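Local coordinates for protein glyceraldehyde-3-phosphate dehydrogenase (Sulfolobus solfataricus, PDB 1B7G) that catalyses the phosphorylating oxidation of D-glyceraldehyde 3-phosphate in glycolysis, using NADP in marked preference to NAD, at residues H192-V197 with I206-V211; T163-A168 with M220-I225; S138-A143 with Y296-E301; V183-T188 with A210-T215. The protein carries 1 engineered substitution. All blocks are in the same frame, centred on the assembly; numbering follows the deposited sequence.

Contact 1. Residues H192-V197 with I206-V211. With SO4 (sulfate ion), chain F; SO4 (sulfate ion), chain C; SO4 (sulfate ion), chain H.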
loop_
_atom_site.group_PDB
_atom_site.type_symbol
_atom_site.label_atom_id
_atom_site.label_comp_id
_atom_site.label_asym_id
_atom_site.label_seq_id
_atom_site.Cartn_x
_atom_site.Cartn_y
_atom_site.Cartn_z
ATOM N N HIS A 192 19.455 -15.122 16.143
ATOM C CA HIS A 192 19.306 -16.375 15.452
ATOM C C HIS A 192 19.742 -16.311 13.987
ATOM O O HIS A 192 19.933 -17.369 13.401
ATOM C CB HIS A 192 17.848 -16.877 15.554
ATOM C CG HIS A 192 16.873 -16.136 14.692
ATOM N ND1 HIS A 192 16.715 -16.459 13.353
ATOM C CD2 HIS A 192 16.015 -15.108 14.930
ATOM C CE1 HIS A 192 15.846 -15.646 12.791
ATOM N NE2 HIS A 192 15.373 -14.848 13.720
ATOM N N HIS A 193 19.791 -15.124 13.384
ATOM C CA HIS A 193 20.183 -14.959 12.017
ATOM C C HIS A 193 21.485 -15.643 11.655
ATOM O O HIS A 193 21.534 -16.257 10.582
ATOM C CB HIS A 193 20.254 -13.454 11.662
ATOM C CG HIS A 193 18.948 -12.807 12.080
ATOM N ND1 HIS A 193 18.698 -12.389 13.362
ATOM C CD2 HIS A 193 17.811 -12.623 11.389
ATOM C CE1 HIS A 193 17.454 -11.930 13.439
ATOM N NE2 HIS A 193 16.878 -12.060 12.237
ATOM N N ALA A 194 22.505 -15.548 12.530
ATOM C CA ALA A 194 23.809 -16.104 12.196
ATOM C C ALA A 194 23.764 -17.618 12.020
ATOM O O ALA A 194 24.162 -18.123 10.982
ATOM C CB ALA A 194 24.860 -15.654 13.218
ATOM N N LYS A 195 23.168 -18.314 12.960
ATOM C CA LYS A 195 22.929 -19.733 12.862
ATOM C C LYS A 195 22.115 -20.048 11.596
ATOM O O LYS A 195 22.489 -20.948 10.861
ATOM C CB LYS A 195 22.176 -20.220 14.085
ATOM C CG LYS A 195 22.098 -21.722 14.202
ATOM C CD LYS A 195 21.193 -22.205 15.339
ATOM C CE LYS A 195 21.569 -23.670 15.613
ATOM N NZ LYS A 195 20.589 -24.398 16.448
ATOM N N ASP A 196 21.068 -19.268 11.328
ATOM C CA ASP A 196 20.260 -19.522 10.129
ATOM C C ASP A 196 21.069 -19.344 8.868
ATOM O O ASP A 196 20.939 -20.226 8.005
ATOM C CB ASP A 196 18.950 -18.757 10.139
ATOM C CG ASP A 196 18.053 -19.202 11.291
ATOM O OD1 ASP A 196 18.432 -20.211 11.926
ATOM O OD2 ASP A 196 17.071 -18.545 11.647
ATOM N N VAL A 197 21.940 -18.354 8.767
ATOM C CA VAL A 197 22.812 -18.215 7.596
ATOM C C VAL A 197 23.714 -19.459 7.453
ATOM O O VAL A 197 23.979 -20.001 6.343
ATOM C CB VAL A 197 23.630 -16.942 7.707
ATOM C CG1 VAL A 197 24.841 -16.847 6.770
ATOM C CG2 VAL A 197 22.825 -15.652 7.472
ATOM N N ILE A 206 30.109 -15.728 10.985
ATOM C CA ILE A 206 29.104 -14.648 10.970
ATOM C C ILE A 206 28.525 -14.464 12.370
ATOM O O ILE A 206 28.313 -15.407 13.130
ATOM C CB ILE A 206 27.952 -14.888 9.956
ATOM C CG1 ILE A 206 26.837 -13.843 10.103
ATOM C CG2 ILE A 206 27.367 -16.277 10.193
ATOM C CD1 ILE A 206 25.846 -13.752 8.937
ATOM N N ALA A 207 28.345 -13.177 12.735
ATOM C CA ALA A 207 27.692 -12.896 14.000
ATOM C C ALA A 207 26.724 -11.750 13.751
ATOM O O ALA A 207 26.982 -10.829 12.975
ATOM C CB ALA A 207 28.716 -12.641 15.129
ATOM N N THR A 208 25.567 -11.798 14.379
ATOM C CA THR A 208 24.544 -10.794 14.136
ATOM C C THR A 208 23.893 -10.349 15.453
ATOM O O THR A 208 23.803 -11.137 16.379
ATOM C CB THR A 208 23.382 -11.364 13.289
ATOM O OG1 THR A 208 22.907 -12.545 13.922
ATOM C CG2 THR A 208 23.800 -11.656 11.850
ATOM N N MET A 209 23.485 -9.085 15.444
ATOM C CA MET A 209 22.663 -8.610 16.566
ATOM C C MET A 209 21.384 -8.007 15.986
ATOM O O MET A 209 21.448 -7.444 14.886
ATOM C CB MET A 209 23.399 -7.482 17.296
ATOM C CG MET A 209 24.680 -7.788 18.004
ATOM S SD MET A 209 25.564 -6.357 18.647
ATOM C CE MET A 209 26.833 -6.113 17.424
ATOM N N ALA A 210 20.285 -8.018 16.732
ATOM C CA ALA A 210 19.046 -7.480 16.194
ATOM C C ALA A 210 18.294 -6.682 17.311
ATOM O O ALA A 210 18.331 -7.081 18.455
ATOM C CB ALA A 210 18.125 -8.632 15.798
ATOM N N VAL A 211 17.532 -5.719 16.834
ATOM C CA VAL A 211 16.711 -4.864 17.648
ATOM C C VAL A 211 15.382 -4.573 16.906
ATOM O O VAL A 211 15.433 -4.509 15.675
ATOM C CB VAL A 211 17.422 -3.531 17.935
ATOM C CG1 VAL A 211 17.700 -2.761 16.650
ATOM C CG2 VAL A 211 16.552 -2.660 18.854
HETATM S S SO4 F . 16.742 -15.269 18.887
HETATM O O1 SO4 F . 15.560 -16.035 18.344
HETATM O O2 SO4 F . 16.217 -14.292 19.916
HETATM O O3 SO4 F . 17.408 -14.491 17.773
HETATM O O4 SO4 F . 17.683 -16.217 19.558
HETATM S S SO4 C . 13.596 -12.505 10.925
HETATM O O1 SO4 C . 12.325 -12.627 11.627
HETATM O O2 SO4 C . 14.370 -11.272 11.497
HETATM O O3 SO4 C . 13.554 -12.282 9.482
HETATM O O4 SO4 C . 14.339 -13.740 11.235
HETATM S S SO4 H . 17.386 -24.344 15.182
HETATM O O1 SO4 H . 18.080 -25.658 15.500
HETATM O O2 SO4 H . 16.125 -24.273 15.987
HETATM O O3 SO4 H . 17.106 -24.232 13.730
HETATM O O4 SO4 H . 18.323 -23.247 15.622
#
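H193, on helix 193-198, packs along strand 205-213 with its CB and ring and reaches a bound sulfate with its tip. Its CB rests on T208, 3.6 Å from OG1, with CG2 slightly farther off. CG stands anti to the carbonyl carbon (chi1 -51°), so the ring runs along the strand. CE1 passes the CB of A210 obliquely, CD2 lies 3.7 Å from O4 of sulfate C, ND1 is hydrogen-bonded to the OG of S191, and NE2 gives its N-H in the ring plane to O2 of the same sulfate, 2.7 Å away and almost straight at 176°. NE2 of H192 lies over one face of this ring, offset toward the rim; the H192 ring is tied at ND1 to OD2 of D196 (2.7 Å), which it meets from above the carboxylate plane. Behind the histidines, the CB of A194 sits 3.5 Å from I206 O, and its N makes a weak bond to T208 OG1, whose stronger partner is S191. V197 and I206 cross at about a right angle, CG2 to CD1 at 3.9 Å. Apolar at one end, the interface is polar at the other, where sulfate C also takes bonds from S138, N140 and R166. This matches the inorganic phosphate site seen in the enzyme; the anion would probably favour a protonated H193, while the bond to D196 helps to fix the rotation of H192.

Contact 2. Residues T163-A168 with M220-I225. With SO4 (sulfate ion), chain D; SO4 (sulfate ion), chain C.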
loop_
_atom_site.group_PDB
_atom_site.type_symbol
_atom_site.label_atom_id
_atom_site.label_comp_id
_atom_site.label_asym_id
_atom_site.label_seq_id
_atom_site.Cartn_x
_atom_site.Cartn_y
_atom_site.Cartn_z
ATOM N N THR A 163 24.168 -5.901 11.887
ATOM C CA THR A 163 23.132 -5.416 12.785
ATOM C C THR A 163 21.818 -5.262 12.001
ATOM O O THR A 163 21.763 -4.676 10.941
ATOM C CB THR A 163 23.611 -4.076 13.363
ATOM O OG1 THR A 163 24.479 -4.297 14.468
ATOM C CG2 THR A 163 22.412 -3.255 13.851
ATOM N N ILE A 164 20.790 -5.887 12.550
ATOM C CA ILE A 164 19.457 -5.920 11.984
ATOM C C ILE A 164 18.443 -5.122 12.804
ATOM O O ILE A 164 18.131 -5.437 13.947
ATOM C CB ILE A 164 18.962 -7.370 11.830
ATOM C CG1 ILE A 164 19.908 -8.168 10.894
ATOM C CG2 ILE A 164 17.573 -7.414 11.171
ATOM C CD1 ILE A 164 19.695 -9.664 11.063
ATOM N N VAL A 165 17.887 -4.102 12.167
ATOM C CA VAL A 165 16.824 -3.303 12.771
ATOM C C VAL A 165 15.463 -3.851 12.284
ATOM O O VAL A 165 15.158 -3.641 11.126
ATOM C CB VAL A 165 16.970 -1.834 12.364
ATOM C CG1 VAL A 165 15.772 -1.003 12.887
ATOM C CG2 VAL A 165 18.321 -1.305 12.819
ATOM N N ARG A 166 14.756 -4.557 13.135
ATOM C CA ARG A 166 13.499 -5.195 12.682
ATOM C C ARG A 166 12.281 -4.304 12.855
ATOM O O ARG A 166 12.112 -3.630 13.891
ATOM C CB ARG A 166 13.308 -6.516 13.420
ATOM C CG ARG A 166 14.478 -7.430 13.533
ATOM C CD ARG A 166 14.265 -8.833 14.063
ATOM N NE ARG A 166 13.164 -9.549 13.412
ATOM C CZ ARG A 166 11.910 -9.565 13.809
ATOM N NH1 ARG A 166 11.541 -8.947 14.939
ATOM N NH2 ARG A 166 10.991 -10.219 13.081
ATOM N N ARG A 167 11.391 -4.315 11.855
ATOM C CA ARG A 167 10.086 -3.644 12.021
ATOM C C ARG A 167 9.340 -4.426 13.075
ATOM O O ARG A 167 9.555 -5.652 13.197
ATOM C CB ARG A 167 9.373 -3.574 10.653
ATOM C CG ARG A 167 8.980 -4.991 10.123
ATOM C CD ARG A 167 7.560 -5.266 10.561
ATOM N NE ARG A 167 6.948 -6.527 10.188
ATOM C CZ ARG A 167 7.144 -7.676 10.818
ATOM N NH1 ARG A 167 7.995 -7.755 11.858
ATOM N NH2 ARG A 167 6.522 -8.784 10.414
ATOM N N ALA A 168 8.567 -3.793 13.953
ATOM C CA ALA A 168 7.866 -4.426 15.040
ATOM C C ALA A 168 6.786 -5.434 14.617
ATOM O O ALA A 168 6.670 -6.542 15.173
ATOM C CB ALA A 168 7.139 -3.314 15.877
ATOM N N MET A 220 15.777 -3.114 8.240
ATOM C CA MET A 220 17.001 -2.634 7.686
ATOM C C MET A 220 18.194 -3.398 8.256
ATOM O O MET A 220 18.246 -3.795 9.423
ATOM C CB MET A 220 17.303 -1.123 7.787
ATOM C CG MET A 220 16.643 -0.316 6.666
ATOM S SD MET A 220 17.106 1.402 6.630
ATOM C CE MET A 220 18.749 1.258 5.854
ATOM N N HIS A 221 19.195 -3.602 7.363
ATOM C CA HIS A 221 20.427 -4.254 7.784
ATOM C C HIS A 221 21.637 -3.321 7.618
ATOM O O HIS A 221 21.756 -2.571 6.708
ATOM C CB HIS A 221 20.784 -5.550 7.024
ATOM C CG HIS A 221 19.754 -6.640 7.164
ATOM N ND1 HIS A 221 20.097 -7.986 7.020
ATOM C CD2 HIS A 221 18.445 -6.603 7.418
ATOM C CE1 HIS A 221 18.967 -8.705 7.224
ATOM N NE2 HIS A 221 17.980 -7.885 7.429
ATOM N N PHE A 222 22.593 -3.511 8.546
ATOM C CA PHE A 222 23.812 -2.664 8.453
ATOM C C PHE A 222 24.987 -3.631 8.556
ATOM O O PHE A 222 25.042 -4.396 9.528
ATOM C CB PHE A 222 23.851 -1.622 9.562
ATOM C CG PHE A 222 22.644 -0.709 9.555
ATOM C CD1 PHE A 222 22.585 0.355 8.676
ATOM C CD2 PHE A 222 21.560 -0.963 10.373
ATOM C CE1 PHE A 222 21.462 1.175 8.647
ATOM C CE2 PHE A 222 20.432 -0.150 10.344
ATOM C CZ PHE A 222 20.392 0.924 9.479
ATOM N N ILE A 223 25.725 -3.767 7.458
ATOM C CA ILE A 223 26.620 -4.924 7.437
ATOM C C ILE A 223 28.069 -4.613 7.101
ATOM O O ILE A 223 28.412 -3.607 6.553
ATOM C CB ILE A 223 26.180 -6.022 6.448
ATOM C CG1 ILE A 223 26.329 -5.460 5.032
ATOM C CG2 ILE A 223 24.768 -6.525 6.688
ATOM C CD1 ILE A 223 26.429 -6.609 4.023
ATOM N N ASN A 224 28.872 -5.517 7.657
ATOM C CA ASN A 224 30.321 -5.399 7.494
ATOM C C ASN A 224 30.824 -6.783 7.041
ATOM O O ASN A 224 30.732 -7.732 7.796
ATOM C CB ASN A 224 30.959 -4.984 8.806
ATOM C CG ASN A 224 32.480 -4.957 8.735
ATOM O OD1 ASN A 224 33.193 -5.899 8.370
ATOM N ND2 ASN A 224 33.026 -3.803 9.104
ATOM N N ILE A 225 31.377 -6.763 5.829
ATOM C CA ILE A 225 31.859 -8.035 5.254
ATOM C C ILE A 225 33.387 -7.964 5.135
ATOM O O ILE A 225 33.957 -6.940 4.774
ATOM C CB ILE A 225 31.251 -8.245 3.851
ATOM C CG1 ILE A 225 29.721 -8.422 3.875
ATOM C CG2 ILE A 225 31.872 -9.465 3.151
ATOM C CD1 ILE A 225 29.122 -8.243 2.481
HETATM S S SO4 D . 7.424 -11.181 13.041
HETATM O O1 SO4 D . 6.015 -11.025 12.517
HETATM O O2 SO4 D . 8.000 -9.842 13.319
HETATM O O3 SO4 D . 8.179 -11.828 11.914
HETATM O O4 SO4 D . 7.418 -12.018 14.257
HETATM S S SO4 C . 13.596 -12.505 10.925
HETATM O O1 SO4 C . 12.325 -12.627 11.627
HETATM O O2 SO4 C . 14.370 -11.272 11.497
HETATM O O3 SO4 C . 13.554 -12.282 9.482
HETATM O O4 SO4 C . 14.339 -13.740 11.235
#
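F222, T163 and V165 bury the largest areas where 163-167 of strand 157-167 and 220-225 of strand 219-227 run antiparallel, the axes of these segments 4.8 Å apart. T163 and F222 form a hydrogen-bonded pair: T163 N reaches F222 O at 2.9 Å, nearly straight at 174°, and F222 N returns to T163 O, both donors lying in the carbonyl planes. V165 and M220 are paired in the same way, with V165 N approaching M220 O nearly along the C=O axis. On the face carrying these four side chains, V165 holds CG2 anti to its carbonyl carbon and brings it in plane to the edge of the F222 ring, 3.5 Å from CE2. Between them the non-hydrogen-bonded pair I164-H221 points to the other face. There the side chains lie side by side, and I164 CG1 sits 3.8 Å above the centre of the imidazole in a CH-pi contact; H221 NE2 is hydrogen-bonded to N140 OD1. Past the pairing, R166 bends at chi3 (50°) so that NE meets O2 of sulfate C at 2.8 Å, while its NH2 and R167 NH1 share O2 of sulfate D edge-on. R166 is in a salt bridge with D185, and R167 with D170. The pairing belongs to the mixed sheet of the GAPDH catalytic domain, with R166 and R167 of the substrate phosphate site next along the chain.

Contact 3. Residues S138-A143 with Y296-E301. With SO4 (sulfate ion), chain C.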
loop_
_atom_site.group_PDB
_atom_site.type_symbol
_atom_site.label_atom_id
_atom_site.label_comp_id
_atom_site.label_asym_id
_atom_site.label_seq_id
_atom_site.Cartn_x
_atom_site.Cartn_y
_atom_site.Cartn_z
ATOM N N SER A 138 14.345 -17.400 7.113
ATOM C CA SER A 138 13.496 -16.243 7.418
ATOM C C SER A 138 13.741 -15.113 6.461
ATOM O O SER A 138 14.723 -15.058 5.702
ATOM C CB SER A 138 13.780 -15.771 8.883
ATOM O OG SER A 138 15.054 -15.070 8.845
ATOM N N CYS A 139 12.905 -14.066 6.537
ATOM C CA CYS A 139 13.039 -12.901 5.690
ATOM C C CYS A 139 14.414 -12.218 5.813
ATOM O O CYS A 139 15.020 -11.842 4.825
ATOM C CB CYS A 139 11.950 -11.858 6.131
ATOM S SG CYS A 139 10.268 -12.589 6.084
ATOM N N ASN A 140 14.887 -11.994 7.058
ATOM C CA ASN A 140 16.183 -11.293 7.163
ATOM C C ASN A 140 17.324 -12.254 6.891
ATOM O O ASN A 140 18.350 -11.827 6.369
ATOM C CB ASN A 140 16.298 -10.624 8.552
ATOM C CG ASN A 140 15.450 -9.352 8.576
ATOM O OD1 ASN A 140 15.512 -8.549 7.647
ATOM N ND2 ASN A 140 14.666 -9.154 9.611
ATOM N N THR A 141 17.120 -13.571 7.128
ATOM C CA THR A 141 18.207 -14.506 6.807
ATOM C C THR A 141 18.373 -14.549 5.289
ATOM O O THR A 141 19.466 -14.607 4.727
ATOM C CB THR A 141 17.910 -15.911 7.336
ATOM O OG1 THR A 141 17.586 -15.851 8.735
ATOM C CG2 THR A 141 19.136 -16.816 7.164
ATOM N N THR A 142 17.209 -14.560 4.598
ATOM C CA THR A 142 17.238 -14.545 3.129
ATOM C C THR A 142 17.995 -13.366 2.579
ATOM O O THR A 142 18.763 -13.486 1.616
ATOM C CB THR A 142 15.820 -14.570 2.546
ATOM O OG1 THR A 142 15.135 -15.776 2.928
ATOM C CG2 THR A 142 15.837 -14.512 1.020
ATOM N N ALA A 143 17.743 -12.148 3.130
ATOM C CA ALA A 143 18.386 -10.963 2.586
ATOM C C ALA A 143 19.906 -11.043 2.814
ATOM O O ALA A 143 20.653 -10.701 1.917
ATOM C CB ALA A 143 17.791 -9.704 3.234
ATOM N N TYR A 296 20.999 -1.954 3.799
ATOM C CA TYR A 296 19.901 -2.256 2.872
ATOM C C TYR A 296 18.595 -2.386 3.621
ATOM O O TYR A 296 18.553 -2.655 4.847
ATOM C CB TYR A 296 20.273 -3.497 2.014
ATOM C CG TYR A 296 20.645 -4.758 2.749
ATOM C CD1 TYR A 296 19.659 -5.578 3.319
ATOM C CD2 TYR A 296 21.948 -5.178 2.858
ATOM C CE1 TYR A 296 20.012 -6.737 3.978
ATOM C CE2 TYR A 296 22.306 -6.352 3.495
ATOM C CZ TYR A 296 21.334 -7.117 4.080
ATOM O OH TYR A 296 21.682 -8.253 4.763
ATOM N N ALA A 297 17.500 -2.203 2.855
ATOM C CA ALA A 297 16.171 -2.441 3.395
ATOM C C ALA A 297 15.639 -3.805 2.988
ATOM O O ALA A 297 16.010 -4.338 1.917
ATOM C CB ALA A 297 15.173 -1.352 2.952
ATOM N N VAL A 298 14.757 -4.395 3.780
ATOM C CA VAL A 298 14.149 -5.683 3.463
ATOM C C VAL A 298 12.621 -5.579 3.628
ATOM O O VAL A 298 12.154 -5.212 4.700
ATOM C CB VAL A 298 14.651 -6.801 4.378
ATOM C CG1 VAL A 298 14.001 -8.138 4.083
ATOM C CG2 VAL A 298 16.199 -6.954 4.305
ATOM N N HIS A 299 11.866 -5.842 2.569
ATOM C CA HIS A 299 10.401 -5.851 2.689
ATOM C C HIS A 299 9.975 -7.229 3.138
ATOM O O HIS A 299 9.872 -8.179 2.325
ATOM C CB HIS A 299 9.691 -5.428 1.401
ATOM C CG HIS A 299 8.183 -5.419 1.583
ATOM N ND1 HIS A 299 7.316 -5.897 0.636
ATOM C CD2 HIS A 299 7.411 -5.031 2.612
ATOM C CE1 HIS A 299 6.076 -5.811 1.065
ATOM N NE2 HIS A 299 6.104 -5.255 2.272
ATOM N N GLN A 300 9.678 -7.352 4.427
ATOM C CA GLN A 300 9.450 -8.644 5.040
ATOM C C GLN A 300 8.169 -9.321 4.569
ATOM O O GLN A 300 8.084 -10.540 4.700
ATOM C CB GLN A 300 9.431 -8.666 6.572
ATOM C CG GLN A 300 8.261 -7.904 7.192
ATOM C CD GLN A 300 8.289 -6.432 6.920
ATOM O OE1 GLN A 300 9.334 -5.788 6.683
ATOM N NE2 GLN A 300 7.118 -5.789 6.920
ATOM N N GLU A 301 7.203 -8.547 4.080
ATOM C CA GLU A 301 5.982 -9.256 3.646
ATOM C C GLU A 301 6.198 -10.098 2.381
ATOM O O GLU A 301 5.411 -11.023 2.152
ATOM C CB GLU A 301 4.883 -8.223 3.394
ATOM C CG GLU A 301 4.470 -7.495 4.709
ATOM C CD GLU A 301 3.444 -6.401 4.313
ATOM O OE1 GLU A 301 3.836 -5.449 3.612
ATOM O OE2 GLU A 301 2.276 -6.553 4.665
HETATM S S SO4 C . 13.596 -12.505 10.925
HETATM O O1 SO4 C . 12.325 -12.627 11.627
HETATM O O2 SO4 C . 14.370 -11.272 11.497
HETATM O O3 SO4 C . 13.554 -12.282 9.482
HETATM O O4 SO4 C . 14.339 -13.740 11.235
#
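The Y296 ring has V298 CG2 in plane at its edge, while the CB of A143 approaches CE1 obliquely at 3.8 Å. The H299 imidazole carries the backbone N of E301 over one face, toward the rim, and at its edge NE2 binds the anti lone pair of E301 OE1 at 2.6 Å; E301 also forms a salt bridge with R266 of the second subunit. Across the contact, V298 fits under the first turn of helix 139-152. CG2, anti to the carbonyl carbon, presses on A143 CB at a tight 3.4 Å, and both methyls border N140 OD1, an oxygen that accepts from H221 NE2. With OD1 thus held, the amide is turned so that ND2 points to sulfate C, 2.9 Å from O2. N140 N binds O3 of the same ion, and S138 OG gives its proton to O4. S138 is the N-cap: its OG accepts from T141 N (3.1 Å) and from T141 OG1. The N140 amide in the helix start thus faces the anion, and the helix end probably adds to the binding. C139, by similarity the nucleophile, directs SG at the loop after the strand, 3.3 Å from Q300 O and 4.0 Å from Q300 CB. With H219 it makes up the catalytic site, as in GAPDH enzymes generally, where the catalytic cysteine sits at the start of a helix.

Contact 4. Residues V183-T188 with A210-T215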
loop_
_atom_site.group_PDB
_atom_site.type_symbol
_atom_site.label_atom_id
_atom_site.label_comp_id
_atom_site.label_asym_id
_atom_site.label_seq_id
_atom_site.Cartn_x
_atom_site.Cartn_y
_atom_site.Cartn_z
ATOM N N VAL A 183 13.651 -2.268 21.220
ATOM C CA VAL A 183 13.563 -3.476 22.049
ATOM C C VAL A 183 14.632 -4.488 21.588
ATOM O O VAL A 183 14.433 -5.085 20.527
ATOM C CB VAL A 183 12.155 -4.084 21.995
ATOM C CG1 VAL A 183 12.030 -5.231 23.004
ATOM C CG2 VAL A 183 10.934 -3.146 22.234
ATOM N N PRO A 184 15.707 -4.664 22.332
ATOM C CA PRO A 184 16.714 -5.667 21.970
ATOM C C PRO A 184 16.003 -6.937 21.552
ATOM O O PRO A 184 15.085 -7.445 22.236
ATOM C CB PRO A 184 17.575 -5.757 23.220
ATOM C CG PRO A 184 17.476 -4.356 23.819
ATOM C CD PRO A 184 16.012 -3.989 23.620
ATOM N N ASP A 185 16.419 -7.529 20.411
ATOM C CA ASP A 185 15.669 -8.732 19.967
ATOM C C ASP A 185 16.533 -9.832 19.418
ATOM O O ASP A 185 16.598 -10.054 18.196
ATOM C CB ASP A 185 14.674 -8.220 18.901
ATOM C CG ASP A 185 13.712 -9.318 18.440
ATOM O OD1 ASP A 185 13.347 -10.199 19.207
ATOM O OD2 ASP A 185 13.364 -9.289 17.246
ATOM N N PRO A 186 17.198 -10.568 20.272
ATOM C CA PRO A 186 17.173 -10.384 21.711
ATOM C C PRO A 186 18.348 -9.555 22.221
ATOM O O PRO A 186 19.110 -8.956 21.450
ATOM C CB PRO A 186 17.403 -11.838 22.187
ATOM C CG PRO A 186 18.437 -12.334 21.200
ATOM C CD PRO A 186 18.086 -11.703 19.885
ATOM N N ALA A 187 18.473 -9.473 23.550
ATOM C CA ALA A 187 19.652 -8.748 24.060
ATOM C C ALA A 187 20.915 -9.583 23.974
ATOM O O ALA A 187 21.995 -8.992 24.051
ATOM C CB ALA A 187 19.391 -8.247 25.457
ATOM N N THR A 188 20.834 -10.889 23.792
ATOM C CA THR A 188 22.039 -11.736 23.721
ATOM C C THR A 188 22.621 -11.742 22.333
ATOM O O THR A 188 21.953 -11.404 21.347
ATOM C CB THR A 188 21.677 -13.167 24.188
ATOM O OG1 THR A 188 20.523 -13.561 23.455
ATOM C CG2 THR A 188 21.289 -13.203 25.660
ATOM N N ALA A 210 20.285 -8.018 16.732
ATOM C CA ALA A 210 19.046 -7.480 16.194
ATOM C C ALA A 210 18.294 -6.682 17.311
ATOM O O ALA A 210 18.331 -7.081 18.455
ATOM C CB ALA A 210 18.125 -8.632 15.798
ATOM N N VAL A 211 17.532 -5.719 16.834
ATOM C CA VAL A 211 16.711 -4.864 17.648
ATOM C C VAL A 211 15.382 -4.573 16.906
ATOM O O VAL A 211 15.433 -4.509 15.675
ATOM C CB VAL A 211 17.422 -3.531 17.935
ATOM C CG1 VAL A 211 17.700 -2.761 16.650
ATOM C CG2 VAL A 211 16.552 -2.660 18.854
ATOM N N ILE A 212 14.332 -4.407 17.656
ATOM C CA ILE A 212 12.995 -4.034 17.160
ATOM C C ILE A 212 12.800 -2.524 17.318
ATOM O O ILE A 212 13.112 -1.956 18.362
ATOM C CB ILE A 212 11.895 -4.811 17.863
ATOM C CG1 ILE A 212 11.801 -6.286 17.450
ATOM C CG2 ILE A 212 10.472 -4.176 17.708
ATOM C CD1 ILE A 212 10.927 -7.113 18.427
ATOM N N ALA A 213 12.407 -1.875 16.239
ATOM C CA ALA A 213 12.087 -0.465 16.190
ATOM C C ALA A 213 10.550 -0.356 15.988
ATOM O O ALA A 213 9.997 -1.299 15.405
ATOM C CB ALA A 213 12.734 0.285 15.049
ATOM N N PRO A 214 9.962 0.772 16.326
ATOM C CA PRO A 214 8.514 0.982 16.195
ATOM C C PRO A 214 8.070 1.435 14.815
ATOM O O PRO A 214 7.587 2.538 14.606
ATOM C CB PRO A 214 8.187 2.036 17.255
ATOM C CG PRO A 214 9.432 2.797 17.440
ATOM C CD PRO A 214 10.606 1.934 16.987
ATOM N N THR A 215 8.385 0.615 13.807
ATOM C CA THR A 215 8.089 0.884 12.413
ATOM C C THR A 215 7.307 -0.289 11.819
ATOM O O THR A 215 7.458 -1.367 12.376
ATOM C CB THR A 215 9.321 1.193 11.577
ATOM O OG1 THR A 215 8.875 1.473 10.230
ATOM C CG2 THR A 215 10.370 0.070 11.552
HETATM O O HOH W 1 20.775 -9.541 19.205
#
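D185 has CG anti to its backbone N (chi1 -174°) and I212 has CG1 anti to its carbonyl carbon (chi1 -73°), and these two settings bring the side chains together so that they cross obliquely. The flat carboxylate of D185 lies along the isoleucine branch: OD2 is 3.4 Å from CG1, and CG is 3.6 Å from CD1. The same OD2 is engaged in a salt bridge with R166, so the carboxylate that packs on I212 is a second-shell partner of an arginine of the phosphate site. V183, with I212, is a hydrogen-bonded antiparallel pair: V183 N reaches I212 O at 2.9 Å in the carbonyl plane, whereas I212 N comes to V183 O from above the V183 carbonyl plane. P184 and V211 follow as a non-hydrogen-bonded pair on the other face, where V211 puts CG2 anti to its backbone N and 3.6 Å from V183 O. D185 N adds a bond to A210 O, again from above the carbonyl plane, and A210 CB touches D185 O at 3.2 Å. At the cis peptide before P186 the regular pairing ends, and one water bridges the segments. That water accepts from A210 N at 2.9 Å and donates to the carbonyl oxygens of P186 and T188. Strand 183-184 is a short outermost strand within this chain, antiparallel to strand 205-213, closing one edge of the mixed sheet of the GAPDH catalytic domain beside its phosphate-binding arginine.

In the fold
All four contacts reach the mixed sheet of the catalytic domain. Five of its strands run in the order 183-184, 205-213, 157-167, 219-227, 291-298, which places contact 4 at the edge and contact 2 in the interior; contact 3 packs helix 139-152 against strand 291-298, next to 219-227, and contact 1 lays helix 193-198 on strand 205-213. Contacts 1 and 4 share A210 and V211, with centres about 12 Å apart. Along the chain, both lie within the loop closed by contact 2, itself nested inside that of contact 3. The centres of contacts 2 and 3 are about 9 Å apart. Contacts 1, 2 and 3 meet at sulfate C, so distant parts of the sequence build one anion pocket.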